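Local coordinates for protein nitrite oxidoreductase subunit A (Kuenenia stuttgartiensis, PDB 7B04) that belongs to the molybdopterin oxidoreductase family, carries a molybdenum atom and an iron/sulfur cluster, and assembles with subunits B and C, at residues Y943-H955 with D1038-R1052. Residues are numbered along the deposited sequence; the frame is centred on the assembly and turned at random.
Sequences YRMDKRMPGVGEH and DGRALSPSGYQSSFR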
loop_
_atom_site.group_PDB
_atom_site.type_symbol
_atom_site.label_atom_id
_atom_site.label_comp_id
_atom_site.label_asym_id
_atom_site.label_seq_id
_atom_site.Cartn_x
_atom_site.Cartn_y
_atom_site.Cartn_z
ATOM N N TYR B 943 0.738 -19.612 -4.800
ATOM C CA TYR B 943 1.152 -20.945 -5.218
ATOM C C TYR B 943 2.176 -20.927 -6.347
ATOM O O TYR B 943 2.777 -21.969 -6.631
ATOM C CB TYR B 943 -0.072 -21.759 -5.651
ATOM C CG TYR B 943 -1.174 -21.805 -4.615
ATOM C CD1 TYR B 943 -1.032 -22.555 -3.455
ATOM C CD2 TYR B 943 -2.357 -21.101 -4.799
ATOM C CE1 TYR B 943 -2.037 -22.604 -2.507
ATOM C CE2 TYR B 943 -3.367 -21.143 -3.854
ATOM C CZ TYR B 943 -3.200 -21.896 -2.711
ATOM O OH TYR B 943 -4.201 -21.944 -1.767
ATOM N N ARG B 944 2.392 -19.773 -6.979
ATOM C CA ARG B 944 3.375 -19.604 -8.049
ATOM C C ARG B 944 3.202 -20.654 -9.149
ATOM O O ARG B 944 4.089 -21.465 -9.422
ATOM C CB ARG B 944 4.797 -19.635 -7.486
ATOM C CG ARG B 944 5.127 -18.471 -6.572
ATOM C CD ARG B 944 6.592 -18.487 -6.175
ATOM N NE ARG B 944 7.465 -18.233 -7.318
ATOM C CZ ARG B 944 8.224 -19.159 -7.894
ATOM N NH1 ARG B 944 9.014 -18.838 -8.910
ATOM N NH2 ARG B 944 8.212 -20.403 -7.438
ATOM N N MET B 945 2.030 -20.624 -9.785
ATOM C CA MET B 945 1.757 -21.573 -10.861
ATOM C C MET B 945 2.676 -21.350 -12.057
ATOM O O MET B 945 3.050 -22.313 -12.737
ATOM C CB MET B 945 0.293 -21.475 -11.284
ATOM C CG MET B 945 -0.683 -21.816 -10.173
ATOM S SD MET B 945 -2.402 -21.629 -10.674
ATOM C CE MET B 945 -3.240 -21.873 -9.112
ATOM N N ASP B 946 3.046 -20.101 -12.331
ATOM C CA ASP B 946 4.038 -19.785 -13.356
ATOM C C ASP B 946 5.388 -19.698 -12.656
ATOM O O ASP B 946 5.670 -18.728 -11.949
ATOM C CB ASP B 946 3.680 -18.485 -14.068
ATOM C CG ASP B 946 4.551 -18.216 -15.284
ATOM O OD1 ASP B 946 5.442 -19.037 -15.586
ATOM O OD2 ASP B 946 4.339 -17.174 -15.939
ATOM N N LYS B 947 6.228 -20.720 -12.844
ATOM C CA LYS B 947 7.486 -20.784 -12.106
ATOM C C LYS B 947 8.441 -19.655 -12.474
ATOM O O LYS B 947 9.337 -19.339 -11.684
ATOM C CB LYS B 947 8.141 -22.154 -12.286
ATOM C CG LYS B 947 8.829 -22.417 -13.612
ATOM C CD LYS B 947 9.523 -23.775 -13.548
ATOM C CE LYS B 947 10.378 -24.054 -14.772
ATOM N NZ LYS B 947 11.096 -25.355 -14.635
ATOM N N ARG B 948 8.276 -19.039 -13.649
ATOM C CA ARG B 948 9.140 -17.922 -14.026
ATOM C C ARG B 948 8.979 -16.742 -13.074
ATOM O O ARG B 948 9.883 -15.906 -12.953
ATOM C CB ARG B 948 8.824 -17.464 -15.448
ATOM C CG ARG B 948 9.165 -18.447 -16.554
ATOM C CD ARG B 948 8.737 -17.880 -17.894
ATOM N NE ARG B 948 7.283 -17.789 -17.994
ATOM C CZ ARG B 948 6.638 -17.059 -18.900
ATOM N NH1 ARG B 948 7.317 -16.347 -19.789
ATOM N NH2 ARG B 948 5.312 -17.039 -18.917
ATOM N N MET B 949 7.832 -16.652 -12.416
ATOM C CA MET B 949 7.555 -15.575 -11.477
ATOM C C MET B 949 8.594 -15.553 -10.355
ATOM O O MET B 949 8.842 -16.595 -9.728
ATOM C CB MET B 949 6.148 -15.765 -10.933
ATOM C CG MET B 949 5.750 -14.809 -9.882
ATOM S SD MET B 949 4.060 -15.188 -9.397
ATOM C CE MET B 949 3.476 -13.537 -9.129
ATOM N N PRO B 950 9.210 -14.394 -10.068
ATOM C CA PRO B 950 10.299 -14.357 -9.071
ATOM C C PRO B 950 9.901 -14.810 -7.675
ATOM O O PRO B 950 10.671 -15.528 -7.034
ATOM C CB PRO B 950 10.710 -12.872 -9.080
ATOM C CG PRO B 950 10.247 -12.365 -10.426
ATOM C CD PRO B 950 8.951 -13.070 -10.647
ATOM N N GLY B 951 8.743 -14.398 -7.173
ATOM C CA GLY B 951 8.294 -14.840 -5.869
ATOM C C GLY B 951 6.804 -15.031 -5.895
ATOM O O GLY B 951 6.241 -15.427 -6.912
ATOM N N VAL B 952 6.144 -14.800 -4.760
ATOM C CA VAL B 952 4.684 -14.797 -4.762
ATOM C C VAL B 952 4.145 -13.575 -5.503
ATOM O O VAL B 952 2.926 -13.408 -5.625
ATOM C CB VAL B 952 4.111 -14.888 -3.334
ATOM C CG1 VAL B 952 4.358 -16.308 -2.775
ATOM C CG2 VAL B 952 4.702 -13.832 -2.434
ATOM N N GLY B 953 5.033 -12.704 -5.978
ATOM C CA GLY B 953 4.696 -11.547 -6.786
ATOM C C GLY B 953 5.867 -11.210 -7.686
ATOM O O GLY B 953 6.977 -11.722 -7.511
ATOM N N GLU B 954 5.588 -10.414 -8.722
ATOM C CA GLU B 954 6.627 -9.847 -9.579
ATOM C C GLU B 954 6.306 -8.386 -9.855
ATOM O O GLU B 954 5.142 -7.997 -9.920
ATOM C CB GLU B 954 6.826 -10.598 -10.902
ATOM C CG GLU B 954 5.621 -11.259 -11.504
ATOM C CD GLU B 954 5.960 -11.915 -12.821
ATOM O OE1 GLU B 954 6.935 -11.467 -13.455
ATOM O OE2 GLU B 954 5.275 -12.884 -13.212
ATOM N N HIS B 955 7.350 -7.585 -10.035
ATOM C CA HIS B 955 7.179 -6.171 -10.331
ATOM C C HIS B 955 6.798 -5.980 -11.794
ATOM O O HIS B 955 7.173 -6.774 -12.660
ATOM C CB HIS B 955 8.469 -5.420 -10.007
ATOM C CG HIS B 955 8.269 -3.971 -9.704
ATOM N ND1 HIS B 955 7.778 -3.524 -8.497
ATOM C CD2 HIS B 955 8.518 -2.866 -10.443
ATOM C CE1 HIS B 955 7.720 -2.204 -8.511
ATOM N NE2 HIS B 955 8.164 -1.781 -9.681
ATOM N N ASP B 1038 11.752 -24.722 -8.913
ATOM C CA ASP B 1038 10.574 -23.866 -8.845
ATOM C C ASP B 1038 10.806 -22.486 -9.448
ATOM O O ASP B 1038 9.838 -21.741 -9.633
ATOM C CB ASP B 1038 10.101 -23.725 -7.392
ATOM C CG ASP B 1038 11.155 -23.116 -6.485
ATOM O OD1 ASP B 1038 12.288 -22.881 -6.947
ATOM O OD2 ASP B 1038 10.845 -22.870 -5.299
ATOM N N GLY B 1039 12.053 -22.126 -9.746
ATOM C CA GLY B 1039 12.347 -20.873 -10.407
ATOM C C GLY B 1039 12.279 -19.641 -9.533
ATOM O O GLY B 1039 12.360 -18.526 -10.059
ATOM N N ARG B 1040 12.129 -19.802 -8.221
ATOM C CA ARG B 1040 12.037 -18.653 -7.331
ATOM C C ARG B 1040 13.383 -17.945 -7.233
ATOM O O ARG B 1040 14.426 -18.586 -7.080
ATOM C CB ARG B 1040 11.567 -19.094 -5.946
ATOM C CG ARG B 1040 11.404 -17.955 -4.953
ATOM C CD ARG B 1040 10.963 -18.472 -3.595
ATOM N NE ARG B 1040 10.896 -17.410 -2.596
ATOM C CZ ARG B 1040 10.602 -17.611 -1.316
ATOM N NH1 ARG B 1040 10.563 -16.587 -0.474
ATOM N NH2 ARG B 1040 10.350 -18.836 -0.877
ATOM N N ALA B 1041 13.358 -16.615 -7.327
ATOM C CA ALA B 1041 14.572 -15.807 -7.222
ATOM C C ALA B 1041 14.864 -15.544 -5.743
ATOM O O ALA B 1041 14.724 -14.435 -5.224
ATOM C CB ALA B 1041 14.424 -14.512 -8.007
ATOM N N LEU B 1042 15.282 -16.605 -5.059
ATOM C CA LEU B 1042 15.564 -16.562 -3.630
ATOM C C LEU B 1042 17.024 -16.916 -3.397
ATOM O O LEU B 1042 17.459 -18.025 -3.728
ATOM C CB LEU B 1042 14.656 -17.521 -2.858
ATOM C CG LEU B 1042 14.893 -17.545 -1.348
ATOM C CD1 LEU B 1042 14.423 -16.244 -0.717
ATOM C CD2 LEU B 1042 14.210 -18.740 -0.707
ATOM N N SER B 1043 17.770 -15.984 -2.815
ATOM C CA SER B 1043 19.165 -16.238 -2.507
ATOM C C SER B 1043 19.273 -17.293 -1.407
ATOM O O SER B 1043 18.370 -17.426 -0.575
ATOM C CB SER B 1043 19.851 -14.946 -2.065
ATOM O OG SER B 1043 21.131 -15.197 -1.514
ATOM N N PRO B 1044 20.359 -18.071 -1.389
ATOM C CA PRO B 1044 20.562 -19.015 -0.279
ATOM C C PRO B 1044 20.631 -18.335 1.077
ATOM O O PRO B 1044 20.438 -19.001 2.101
ATOM C CB PRO B 1044 21.889 -19.697 -0.638
ATOM C CG PRO B 1044 21.993 -19.556 -2.121
ATOM C CD PRO B 1044 21.379 -18.224 -2.440
ATOM N N SER B 1045 20.899 -17.029 1.111
ATOM C CA SER B 1045 20.903 -16.261 2.349
ATOM C C SER B 1045 19.501 -15.926 2.841
ATOM O O SER B 1045 19.360 -15.418 3.958
ATOM C CB SER B 1045 21.696 -14.968 2.156
ATOM O OG SER B 1045 21.046 -14.115 1.232
ATOM N N GLY B 1046 18.472 -16.198 2.044
ATOM C CA GLY B 1046 17.112 -15.837 2.365
ATOM C C GLY B 1046 16.622 -14.588 1.671
ATOM O O GLY B 1046 15.439 -14.253 1.801
ATOM N N TYR B 1047 17.490 -13.893 0.940
ATOM C CA TYR B 1047 17.112 -12.655 0.276
ATOM C C TYR B 1047 16.343 -12.958 -1.003
ATOM O O TYR B 1047 16.710 -13.843 -1.782
ATOM C CB TYR B 1047 18.343 -11.813 -0.027
ATOM C CG TYR B 1047 18.085 -10.655 -0.980
ATOM C CD1 TYR B 1047 17.379 -9.530 -0.570
ATOM C CD2 TYR B 1047 18.580 -10.676 -2.275
ATOM C CE1 TYR B 1047 17.154 -8.474 -1.443
ATOM C CE2 TYR B 1047 18.359 -9.623 -3.142
ATOM C CZ TYR B 1047 17.648 -8.525 -2.724
ATOM O OH TYR B 1047 17.430 -7.477 -3.590
ATOM N N GLN B 1048 15.247 -12.243 -1.186
ATOM C CA GLN B 1048 14.339 -12.435 -2.302
ATOM C C GLN B 1048 14.315 -11.207 -3.198
ATOM O O GLN B 1048 14.146 -10.081 -2.704
ATOM C CB GLN B 1048 12.951 -12.695 -1.741
ATOM C CG GLN B 1048 11.857 -12.309 -2.638
ATOM C CD GLN B 1048 11.345 -13.410 -3.491
ATOM O OE1 GLN B 1048 10.311 -13.283 -4.141
ATOM N NE2 GLN B 1048 12.094 -14.498 -3.536
ATOM N N SER B 1049 14.481 -11.414 -4.505
ATOM C CA SER B 1049 14.346 -10.315 -5.455
ATOM C C SER B 1049 12.924 -10.276 -5.994
ATOM O O SER B 1049 12.265 -11.313 -6.148
ATOM C CB SER B 1049 15.328 -10.453 -6.624
ATOM O OG SER B 1049 14.818 -9.797 -7.765
ATOM N N SER B 1050 12.451 -9.068 -6.258
ATOM C CA SER B 1050 11.136 -8.850 -6.837
ATOM C C SER B 1050 11.149 -8.877 -8.363
ATOM O O SER B 1050 10.092 -8.720 -8.980
ATOM C CB SER B 1050 10.563 -7.522 -6.341
ATOM O OG SER B 1050 10.786 -7.349 -4.945
ATOM N N PHE B 1051 12.322 -8.975 -8.982
ATOM C CA PHE B 1051 12.459 -9.035 -10.431
ATOM C C PHE B 1051 13.171 -10.328 -10.797
ATOM O O PHE B 1051 13.900 -10.907 -9.981
ATOM C CB PHE B 1051 13.277 -7.854 -11.000
ATOM C CG PHE B 1051 12.899 -6.528 -10.432
ATOM C CD1 PHE B 1051 13.409 -6.123 -9.215
ATOM C CD2 PHE B 1051 12.066 -5.667 -11.126
ATOM C CE1 PHE B 1051 13.079 -4.900 -8.681
ATOM C CE2 PHE B 1051 11.736 -4.432 -10.593
ATOM C CZ PHE B 1051 12.242 -4.053 -9.370
ATOM N N ARG B 1052 12.982 -10.768 -12.043
ATOM C CA ARG B 1052 13.803 -11.862 -12.555
ATOM C C ARG B 1052 15.240 -11.394 -12.748
ATOM O O ARG B 1052 16.184 -11.982 -12.203
ATOM C CB ARG B 1052 13.220 -12.405 -13.863
ATOM C CG ARG B 1052 11.818 -12.970 -13.729
ATOM C CD ARG B 1052 11.285 -13.435 -15.074
ATOM N NE ARG B 1052 11.992 -14.611 -15.571
ATOM C CZ ARG B 1052 11.810 -15.136 -16.778
ATOM N NH1 ARG B 1052 10.944 -14.588 -17.621
ATOM N NH2 ARG B 1052 12.495 -16.211 -17.145
#
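Arg1052 crosses Arg948 at a slant and reaches past Pro950, and its chain can be followed atom by atom. Beyond CB, its CG sits 3.7 Å from Pro950 CG, and CD packs 3.5 Å from Arg948 O. NE hydrogen-bonds to His1033 NE2. The bend at chi3 (69°) lays the guanidinium over Arg948, with Arg948 CB 4.0 Å above the centre of one face and NH2 4.1 Å from Arg948 CG. The two guanidinium planes stand 77° apart; Glu1109 salt-bridges both NH1 atoms, one to each carboxylate oxygen, which probably offsets their like charges, and Arg948 NH1 also hydrogen-bonds to Asn1110 O. Elsewhere Arg944 NH1 and NH2 approach Asp1038 O end-on, NH2 at 3.0 Å, with that oxygen near the guanidinium plane. Two backbone hydrogen bonds also tie the loops, Ala1041 N to Pro950 O (2.9 Å) and His955 N to Ser1050 O (3.1 Å). Next to the latter, His955 CB meets Phe1051 CE2 at 3.5 Å, the rings inclined at 54°. The His955 side chain is about 9 Å from a bound MD1. The loops meet beside the mixed six-stranded sheet: 943-955 leads from helix 930-935 into strand 956-959, while loop 1038-1052 follows helix 1027-1033, and strand 1001-1007 touches Phe1051 and Arg1052.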